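Local atomic coordinates of DNA topoisomerase 2-associated protein PAT1 (Saccharomyces cerevisiae, PDB entry 4OJJ), a protein that probably activates mRNA decapping and represses translation, acting in mRNA turnover in yeast. Residues A[12-17]-A[64-69]; A[138-143]-A[164-169]; A[271-276]-A[288-293]. All coordinates share one frame; numbering follows the deposited sequence.

Contact 1. Residues A[12-17]-A[64-69]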
loop_
_atom_site.group_PDB
_atom_site.type_symbol
_atom_site.label_atom_id
_atom_site.label_comp_id
_atom_site.label_asym_id
_atom_site.label_seq_id
_atom_site.Cartn_x
_atom_site.Cartn_y
_atom_site.Cartn_z
ATOM N N THR A 12 14.435 13.629 22.165
ATOM C CA THR A 12 14.113 15.047 22.142
ATOM C C THR A 12 12.807 15.295 21.384
ATOM O O THR A 12 12.010 16.127 21.811
ATOM C CB THR A 12 15.280 16.019 21.723
ATOM O OG1 THR A 12 14.845 16.894 20.674
ATOM C CG2 THR A 12 16.509 15.298 21.290
ATOM N N VAL A 13 12.567 14.549 20.301
ATOM C CA VAL A 13 11.307 14.665 19.585
ATOM C C VAL A 13 10.168 14.338 20.537
ATOM O O VAL A 13 9.171 15.052 20.595
ATOM C CB VAL A 13 11.227 13.757 18.316
ATOM C CG1 VAL A 13 9.790 13.670 17.808
ATOM C CG2 VAL A 13 12.134 14.285 17.215
ATOM N N TYR A 14 10.329 13.274 21.307
ATOM C CA TYR A 14 9.288 12.874 22.240
ATOM C C TYR A 14 8.974 13.960 23.273
ATOM O O TYR A 14 7.804 14.220 23.584
ATOM C CB TYR A 14 9.673 11.586 22.952
ATOM C CG TYR A 14 8.614 11.098 23.908
ATOM C CD1 TYR A 14 8.756 11.258 25.283
ATOM C CD2 TYR A 14 7.464 10.493 23.434
ATOM C CE1 TYR A 14 7.780 10.814 26.158
ATOM C CE2 TYR A 14 6.483 10.040 24.296
ATOM C CZ TYR A 14 6.640 10.202 25.653
ATOM O OH TYR A 14 5.647 9.744 26.495
ATOM N N GLU A 15 10.023 14.588 23.804
ATOM C CA GLU A 15 9.854 15.643 24.798
ATOM C C GLU A 15 9.138 16.801 24.152
ATOM O O GLU A 15 8.244 17.403 24.731
ATOM C CB GLU A 15 11.211 16.091 25.358
ATOM C CG GLU A 15 11.799 15.121 26.373
ATOM C CD GLU A 15 13.300 15.273 26.529
ATOM O OE1 GLU A 15 13.836 16.335 26.130
ATOM O OE2 GLU A 15 13.942 14.325 27.048
ATOM N N GLU A 16 9.535 17.101 22.929
ATOM C CA GLU A 16 8.924 18.187 22.193
ATOM C C GLU A 16 7.419 17.887 21.969
ATOM O O GLU A 16 6.580 18.787 21.990
ATOM C CB GLU A 16 9.698 18.393 20.892
ATOM C CG GLU A 16 9.984 19.843 20.529
ATOM C CD GLU A 16 10.602 20.651 21.664
ATOM O OE1 GLU A 16 11.847 20.656 21.823
ATOM O OE2 GLU A 16 9.823 21.294 22.383
ATOM N N ILE A 17 7.090 16.605 21.806
ATOM C CA ILE A 17 5.696 16.173 21.710
ATOM C C ILE A 17 4.935 16.455 23.015
ATOM O O ILE A 17 3.873 17.074 22.982
ATOM C CB ILE A 17 5.561 14.677 21.270
ATOM C CG1 ILE A 17 5.858 14.517 19.773
ATOM C CG2 ILE A 17 4.165 14.145 21.538
ATOM C CD1 ILE A 17 6.490 13.190 19.435
ATOM N N MET A 64 5.068 8.700 15.525
ATOM C CA MET A 64 4.634 9.388 14.305
ATOM C C MET A 64 3.182 9.936 14.296
ATOM O O MET A 64 2.951 11.053 13.865
ATOM C CB MET A 64 4.870 8.487 13.100
ATOM C CG MET A 64 5.120 9.239 11.854
ATOM S SD MET A 64 6.764 9.951 11.880
ATOM C CE MET A 64 6.781 10.553 10.203
ATOM N N PRO A 65 2.200 9.149 14.757
ATOM C CA PRO A 65 0.863 9.742 14.842
ATOM C C PRO A 65 0.784 10.961 15.783
ATOM O O PRO A 65 -0.026 11.847 15.570
ATOM C CB PRO A 65 0.007 8.605 15.420
ATOM C CG PRO A 65 0.763 7.373 15.126
ATOM C CD PRO A 65 2.206 7.733 15.163
ATOM N N ARG A 66 1.596 11.000 16.831
ATOM C CA ARG A 66 1.529 12.127 17.742
ATOM C C ARG A 66 2.306 13.309 17.181
ATOM O O ARG A 66 1.962 14.466 17.419
ATOM C CB ARG A 66 1.994 11.724 19.138
ATOM C CG ARG A 66 1.092 10.682 19.755
ATOM C CD ARG A 66 0.983 10.850 21.232
ATOM N NE ARG A 66 1.909 9.998 21.946
ATOM C CZ ARG A 66 2.413 10.295 23.137
ATOM N NH1 ARG A 66 2.090 11.434 23.732
ATOM N NH2 ARG A 66 3.245 9.456 23.722
ATOM N N ILE A 67 3.350 13.012 16.419
ATOM C CA ILE A 67 4.042 14.061 15.691
ATOM C C ILE A 67 3.040 14.682 14.744
ATOM O O ILE A 67 2.873 15.902 14.712
ATOM C CB ILE A 67 5.207 13.500 14.876
ATOM C CG1 ILE A 67 6.331 13.042 15.802
ATOM C CG2 ILE A 67 5.676 14.519 13.844
ATOM C CD1 ILE A 67 7.304 12.066 15.161
ATOM N N PHE A 68 2.347 13.839 13.984
ATOM C CA PHE A 68 1.460 14.335 12.927
ATOM C C PHE A 68 0.277 15.114 13.464
ATOM O O PHE A 68 -0.301 15.919 12.747
ATOM C CB PHE A 68 0.990 13.204 12.002
ATOM C CG PHE A 68 1.841 13.044 10.778
ATOM C CD1 PHE A 68 1.340 13.344 9.530
ATOM C CD2 PHE A 68 3.161 12.616 10.881
ATOM C CE1 PHE A 68 2.134 13.195 8.386
ATOM C CE2 PHE A 68 3.964 12.483 9.746
ATOM C CZ PHE A 68 3.446 12.766 8.501
ATOM N N ASN A 69 -0.072 14.891 14.726
ATOM C CA ASN A 69 -1.170 15.637 15.324
ATOM C C ASN A 69 -0.910 17.145 15.414
ATOM O O ASN A 69 -1.849 17.934 15.553
ATOM C CB ASN A 69 -1.529 15.086 16.711
ATOM C CG ASN A 69 -2.415 13.855 16.640
ATOM O OD1 ASN A 69 -3.034 13.570 15.599
ATOM N ND2 ASN A 69 -2.491 13.116 17.757
#

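Contact 2. Residues A[138-143]-A[164-169]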
loop_
_atom_site.group_PDB
_atom_site.type_symbol
_atom_site.label_atom_id
_atom_site.label_comp_id
_atom_site.label_asym_id
_atom_site.label_seq_id
_atom_site.Cartn_x
_atom_site.Cartn_y
_atom_site.Cartn_z
ATOM N N GLY A 138 2.541 15.620 -8.050
ATOM C CA GLY A 138 3.902 15.892 -7.648
ATOM C C GLY A 138 4.504 14.745 -6.863
ATOM O O GLY A 138 5.646 14.350 -7.126
ATOM N N LEU A 139 3.750 14.214 -5.898
ATOM C CA LEU A 139 4.222 13.036 -5.163
ATOM C C LEU A 139 4.488 11.864 -6.118
ATOM O O LEU A 139 5.527 11.211 -6.044
ATOM C CB LEU A 139 3.233 12.648 -4.060
ATOM C CG LEU A 139 3.166 13.669 -2.923
ATOM C CD1 LEU A 139 1.922 13.479 -2.062
ATOM C CD2 LEU A 139 4.438 13.582 -2.103
ATOM N N LEU A 140 3.556 11.635 -7.036
ATOM C CA LEU A 140 3.695 10.579 -8.040
ATOM C C LEU A 140 4.890 10.794 -8.966
ATOM O O LEU A 140 5.654 9.875 -9.204
ATOM C CB LEU A 140 2.432 10.478 -8.872
ATOM C CG LEU A 140 1.751 9.127 -8.943
ATOM C CD1 LEU A 140 0.315 9.371 -9.328
ATOM C CD2 LEU A 140 2.441 8.243 -9.972
ATOM N N LEU A 141 5.048 11.999 -9.497
ATOM C CA LEU A 141 6.186 12.294 -10.366
ATOM C C LEU A 141 7.472 12.047 -9.609
ATOM O O LEU A 141 8.416 11.449 -10.118
ATOM C CB LEU A 141 6.156 13.758 -10.839
ATOM C CG LEU A 141 6.027 14.024 -12.344
ATOM C CD1 LEU A 141 6.181 15.486 -12.628
ATOM C CD2 LEU A 141 7.047 13.230 -13.143
ATOM N N GLN A 142 7.486 12.519 -8.377
ATOM C CA GLN A 142 8.653 12.423 -7.539
ATOM C C GLN A 142 9.046 10.980 -7.297
ATOM O O GLN A 142 10.218 10.621 -7.438
ATOM C CB GLN A 142 8.348 13.092 -6.212
ATOM C CG GLN A 142 9.523 13.705 -5.570
ATOM C CD GLN A 142 9.228 14.003 -4.141
ATOM O OE1 GLN A 142 8.098 14.350 -3.797
ATOM N NE2 GLN A 142 10.222 13.839 -3.285
ATOM N N LEU A 143 8.075 10.152 -6.918
ATOM C CA LEU A 143 8.345 8.725 -6.765
ATOM C C LEU A 143 8.924 8.186 -8.064
ATOM O O LEU A 143 9.988 7.574 -8.070
ATOM C CB LEU A 143 7.079 7.952 -6.353
ATOM C CG LEU A 143 7.219 6.441 -6.107
ATOM C CD1 LEU A 143 6.201 5.974 -5.093
ATOM C CD2 LEU A 143 7.043 5.665 -7.393
ATOM N N ILE A 164 -1.903 3.862 -3.025
ATOM C CA ILE A 164 -2.542 4.943 -2.279
ATOM C C ILE A 164 -2.583 6.234 -3.120
ATOM O O ILE A 164 -3.631 6.888 -3.255
ATOM C CB ILE A 164 -1.782 5.242 -0.991
ATOM C CG1 ILE A 164 -2.013 4.146 0.059
ATOM C CG2 ILE A 164 -2.182 6.611 -0.428
ATOM C CD1 ILE A 164 -1.006 4.221 1.181
ATOM N N LEU A 165 -1.436 6.574 -3.692
ATOM C CA LEU A 165 -1.320 7.703 -4.575
ATOM C C LEU A 165 -2.225 7.561 -5.783
ATOM O O LEU A 165 -2.975 8.464 -6.124
ATOM C CB LEU A 165 0.131 7.878 -5.030
ATOM C CG LEU A 165 1.167 8.322 -3.981
ATOM C CD1 LEU A 165 2.555 8.515 -4.601
ATOM C CD2 LEU A 165 0.733 9.596 -3.274
ATOM N N ILE A 166 -2.157 6.415 -6.433
ATOM C CA ILE A 166 -2.855 6.235 -7.685
ATOM C C ILE A 166 -4.372 6.177 -7.511
ATOM O O ILE A 166 -5.111 6.678 -8.332
ATOM C CB ILE A 166 -2.270 5.020 -8.418
ATOM C CG1 ILE A 166 -1.453 5.496 -9.598
ATOM C CG2 ILE A 166 -3.311 3.993 -8.815
ATOM C CD1 ILE A 166 -0.084 5.842 -9.189
ATOM N N SER A 167 -4.846 5.589 -6.421
ATOM C CA SER A 167 -6.288 5.515 -6.219
ATOM C C SER A 167 -6.890 6.844 -5.780
ATOM O O SER A 167 -8.049 7.143 -6.096
ATOM C CB SER A 167 -6.658 4.390 -5.244
ATOM O OG SER A 167 -5.807 4.389 -4.133
ATOM N N ARG A 168 -6.100 7.627 -5.043
ATOM C CA ARG A 168 -6.527 8.950 -4.587
ATOM C C ARG A 168 -6.673 9.876 -5.782
ATOM O O ARG A 168 -7.679 10.555 -5.918
ATOM C CB ARG A 168 -5.538 9.537 -3.577
ATOM C CG ARG A 168 -5.741 11.021 -3.263
ATOM C CD ARG A 168 -7.071 11.286 -2.557
ATOM N NE ARG A 168 -7.210 12.684 -2.165
ATOM C CZ ARG A 168 -8.305 13.190 -1.611
ATOM N NH1 ARG A 168 -9.355 12.402 -1.396
ATOM N NH2 ARG A 168 -8.351 14.478 -1.278
ATOM N N ALA A 169 -5.671 9.882 -6.653
ATOM C CA ALA A 169 -5.754 10.641 -7.891
ATOM C C ALA A 169 -7.003 10.263 -8.684
ATOM O O ALA A 169 -7.770 11.135 -9.086
ATOM C CB ALA A 169 -4.502 10.453 -8.721
#

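Contact 3. Residues A[271-276]-A[288-293]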
loop_
_atom_site.group_PDB
_atom_site.type_symbol
_atom_site.label_atom_id
_atom_site.label_comp_id
_atom_site.label_asym_id
_atom_site.label_seq_id
_atom_site.Cartn_x
_atom_site.Cartn_y
_atom_site.Cartn_z
ATOM N N LYS A 271 -14.095 -27.163 -3.861
ATOM C CA LYS A 271 -14.210 -28.622 -3.760
ATOM C C LYS A 271 -14.069 -29.129 -2.316
ATOM O O LYS A 271 -14.844 -29.978 -1.880
ATOM C CB LYS A 271 -13.186 -29.302 -4.664
ATOM C CG LYS A 271 -13.562 -29.245 -6.131
ATOM C CD LYS A 271 -12.408 -29.649 -7.064
ATOM C CE LYS A 271 -12.771 -29.317 -8.527
ATOM N NZ LYS A 271 -11.645 -29.591 -9.463
ATOM N N LYS A 272 -13.106 -28.588 -1.571
ATOM C CA LYS A 272 -12.948 -28.978 -0.178
ATOM C C LYS A 272 -14.199 -28.610 0.610
ATOM O O LYS A 272 -14.699 -29.405 1.395
ATOM C CB LYS A 272 -11.675 -28.372 0.417
ATOM C CG LYS A 272 -11.296 -28.908 1.802
ATOM C CD LYS A 272 -10.847 -30.366 1.804
ATOM C CE LYS A 272 -10.817 -30.916 3.234
ATOM N NZ LYS A 272 -10.083 -32.215 3.329
ATOM N N GLU A 273 -14.750 -27.430 0.337
ATOM C CA GLU A 273 -16.001 -27.017 0.956
ATOM C C GLU A 273 -17.182 -27.974 0.709
ATOM O O GLU A 273 -17.912 -28.307 1.633
ATOM C CB GLU A 273 -16.374 -25.598 0.511
ATOM C CG GLU A 273 -17.837 -25.268 0.724
ATOM C CD GLU A 273 -18.214 -23.912 0.170
ATOM O OE1 GLU A 273 -17.373 -23.311 -0.527
ATOM O OE2 GLU A 273 -19.340 -23.432 0.437
ATOM N N LYS A 274 -17.364 -28.401 -0.537
ATOM C CA LYS A 274 -18.401 -29.366 -0.875
ATOM C C LYS A 274 -18.230 -30.696 -0.153
ATOM O O LYS A 274 -19.193 -31.293 0.319
ATOM C CB LYS A 274 -18.381 -29.676 -2.373
ATOM C CG LYS A 274 -18.935 -28.655 -3.304
ATOM C CD LYS A 274 -18.548 -29.092 -4.753
ATOM C CE LYS A 274 -18.917 -28.064 -5.800
ATOM N NZ LYS A 274 -20.385 -27.869 -5.842
ATOM N N GLU A 275 -17.009 -31.195 -0.095
ATOM C CA GLU A 275 -16.850 -32.494 0.526
ATOM C C GLU A 275 -16.997 -32.437 2.050
ATOM O O GLU A 275 -17.453 -33.396 2.674
ATOM C CB GLU A 275 -15.582 -33.207 0.054
ATOM C CG GLU A 275 -14.310 -32.524 0.358
ATOM C CD GLU A 275 -13.270 -32.794 -0.713
ATOM O OE1 GLU A 275 -12.059 -32.663 -0.432
ATOM O OE2 GLU A 275 -13.667 -33.107 -1.847
ATOM N N LEU A 276 -16.669 -31.294 2.643
ATOM C CA LEU A 276 -16.969 -31.096 4.047
ATOM C C LEU A 276 -18.476 -30.893 4.270
ATOM O O LEU A 276 -19.031 -31.368 5.277
ATOM C CB LEU A 276 -16.137 -29.948 4.620
ATOM C CG LEU A 276 -14.886 -30.314 5.428
ATOM C CD1 LEU A 276 -14.153 -31.529 4.865
ATOM C CD2 LEU A 276 -13.963 -29.134 5.466
ATOM N N THR A 288 -15.535 -25.375 12.145
ATOM C CA THR A 288 -14.663 -24.199 12.014
ATOM C C THR A 288 -13.639 -24.395 10.910
ATOM O O THR A 288 -13.138 -23.425 10.325
ATOM C CB THR A 288 -13.993 -23.647 13.337
ATOM O OG1 THR A 288 -12.573 -23.833 13.306
ATOM C CG2 THR A 288 -14.592 -24.206 14.598
ATOM N N GLU A 289 -13.341 -25.647 10.610
ATOM C CA GLU A 289 -12.511 -25.930 9.464
ATOM C C GLU A 289 -13.269 -25.513 8.203
ATOM O O GLU A 289 -12.709 -24.843 7.336
ATOM C CB GLU A 289 -12.166 -27.414 9.410
ATOM C CG GLU A 289 -11.117 -27.781 8.382
ATOM C CD GLU A 289 -10.727 -29.256 8.473
ATOM O OE1 GLU A 289 -10.538 -29.753 9.610
ATOM O OE2 GLU A 289 -10.617 -29.914 7.414
ATOM N N LEU A 290 -14.541 -25.914 8.117
ATOM C CA LEU A 290 -15.398 -25.590 6.988
ATOM C C LEU A 290 -15.562 -24.072 6.836
ATOM O O LEU A 290 -15.393 -23.558 5.732
ATOM C CB LEU A 290 -16.761 -26.270 7.120
ATOM C CG LEU A 290 -17.791 -26.054 5.996
ATOM C CD1 LEU A 290 -17.203 -26.286 4.582
ATOM C CD2 LEU A 290 -18.986 -26.948 6.207
ATOM N N LYS A 291 -15.859 -23.357 7.930
ATOM C CA LYS A 291 -16.032 -21.896 7.857
ATOM C C LYS A 291 -14.764 -21.212 7.365
ATOM O O LYS A 291 -14.840 -20.264 6.584
ATOM C CB LYS A 291 -16.521 -21.273 9.176
ATOM C CG LYS A 291 -17.997 -21.578 9.461
ATOM C CD LYS A 291 -18.639 -20.574 10.404
ATOM C CE LYS A 291 -19.254 -19.393 9.625
ATOM N NZ LYS A 291 -19.532 -18.175 10.462
ATOM N N SER A 292 -13.610 -21.737 7.766
ATOM C CA SER A 292 -12.340 -21.187 7.314
ATOM C C SER A 292 -12.041 -21.383 5.814
ATOM O O SER A 292 -11.451 -20.519 5.169
ATOM C CB SER A 292 -11.201 -21.759 8.137
ATOM O OG SER A 292 -9.964 -21.332 7.591
ATOM N N ILE A 293 -12.428 -22.525 5.272
ATOM C CA ILE A 293 -12.264 -22.785 3.851
ATOM C C ILE A 293 -13.183 -21.862 3.033
ATOM O O ILE A 293 -12.777 -21.303 2.016
ATOM C CB ILE A 293 -12.591 -24.248 3.548
ATOM C CG1 ILE A 293 -11.391 -25.145 3.908
ATOM C CG2 ILE A 293 -13.033 -24.426 2.094
ATOM C CD1 ILE A 293 -11.787 -26.567 4.196
#

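Contact 1. Residues A[12-17]-A[64-69]
I17 and I67 are the nearest CA pair, 6.6 Å apart, of two helices whose axes pass 10.3 Å apart at 48°, so that the segments 12-17 and 64-69 splay from one another instead of lying side by side. The gap is filled by branched aliphatic side chains. I17 CD1 comes against I67 CG1 at 3.6 Å, the two side chains running slantwise to each other. One turn earlier, V13 CG1 meets I67 CD1 at 4.0 Å. V13 CG1 is anti to its own backbone nitrogen (chi1 167°), a setting that turns this methyl to the partner helix. Valine and isoleucine suit the place because all three side chains are buried and present only hydrocarbon. Both helices belong to an all-helical chain that falls in the TPR clan, whose members are built of helices packed in series. Here helix 5-25 packs on helix 58-68 and also on helix 33-39, where V13 touches L39 and I17 touches M35, while helix 106-130 also meets helix 58-68, through M64 and P65. Beside this aliphatic group the chemistry changes. I17 CG2 lies 4.0 Å from R66 CB, and the methylenes beyond turn twice on their way to the guanidinium. R66 NH2 reaches the edge of the Y14 ring, near the ring plane and 3.3 Å from CE2, with ring and guanidinium 86° apart; the arginine is therefore not stacked on the tyrosine. Arginine serves here because its long chain covers I17 while its charged end remains available to E21, which forms a salt bridge with NH1. Y14 has a cation of its own, K59, in a cation-pi pairing.

Contact 2. Residues A[138-143]-A[164-169]
L165 lays its two methyl groups on the turn holding L139 and L140: CD2 is 4.0 Å from L139 CB, and CD1 rests 4.1 Å from L140 N, against the backbone itself. With CG beside its own backbone nitrogen (chi1 -69°), L165 extends its branched end across the interface, and a leucine fits because one fork can cover both a side chain and a peptide group. CD1 also comes, more loosely, to 4.5 Å from L143 CD1. The neighbouring I166 works differently. Its slender end, CD1, enters the fork of L140 and lies 3.6 Å from L140 CD1 and the same distance from L140 CD2, the two side chains crossing at about a right angle. All five residues are buried, so hydrocarbon alone is fitting. F84 of helix 73-85 covers L139, L143 and L165, while W190 and L197 of helix 184-201 close over L140 and I166. The axes run at 146° to each other, 10.2 Å apart, which makes helices 133-146 and 156-177 an antiparallel pair within a run of stacked helices, consistent with an alpha-alpha superhelix of the TPR clan.

Contact 3. Residues A[271-276]-A[288-293]
The hydrophobic share of this contact gathers round I293, L276 and L290, where the antiparallel helix segments 271-276 and 288-293 pass 9.5 Å apart at 152°. I293 CD1 meets L276 CD2 at 3.6 Å, the side chains crossing at about a right angle. L290 comes in beside this pair and sets its CD1 3.8 Å from L276 CB; its CG is anti to the backbone nitrogen (chi1 -179°), which brings the leucine fork round to the facing helix. The same methyl lies 3.6 Å from E273 O, a backbone carbonyl that S277 OG bonds. Leucine suits the buried L276 and L290, whose forks offer only hydrocarbon; I293, at a partly open place, has two branches, CD1 for K272 and L276 and CG2 for E273. L286, from the early part of helix 284-310, further covers L276.

A second kind of contact uses the hydrocarbon parts of charged residues. K272 CG lies 3.4 Å from I293 CD1; the lysine chain bends at its CB-CG bond (chi2 68°) and carries its amino end toward the E289 carboxylate. E273 CB sits 3.9 Å from I293 CG2. An alanine in place of I293 would probably leave L276 CD2 and K272 CG facing a gap and let the lysine chain turn more freely.

Among the polar ends, K272 NZ and E289 OE2 stand 4.7 Å apart, too far for a salt bridge, though their opposite charges probably attract weakly. E289 OE2 also lies against L276 CD2. Long charged residues fit such a flank because their stems extend the apolar layer and their charged ends can turn to a counterion, as E273 does in its salt bridge with K297. Helices 256-277 and 284-310, joined by a short connection, thus form a helical hairpin with a narrow apolar seam between charged margins.

In the fold
All three contacts pack helix on helix, each holding a different pair, and they follow one another along the chain without touching. Contact 2, its centre about 12 Å from that of the chain, is the most interior and wholly aliphatic, with further helices closing over it. Contact 1, its centre some 24 Å from the same point, keeps a buried aliphatic middle but adds a tyrosine and an arginine at its margin. Contact 3 is the most peripheral, centred about 31 Å away on the opposite side of the chain's centre from contact 2, and its apolar seam is flanked by lysine and glutamate. Contacts 2 and 3 join antiparallel helices close in sequence; contact 1 joins obliquely crossed, more distant ones.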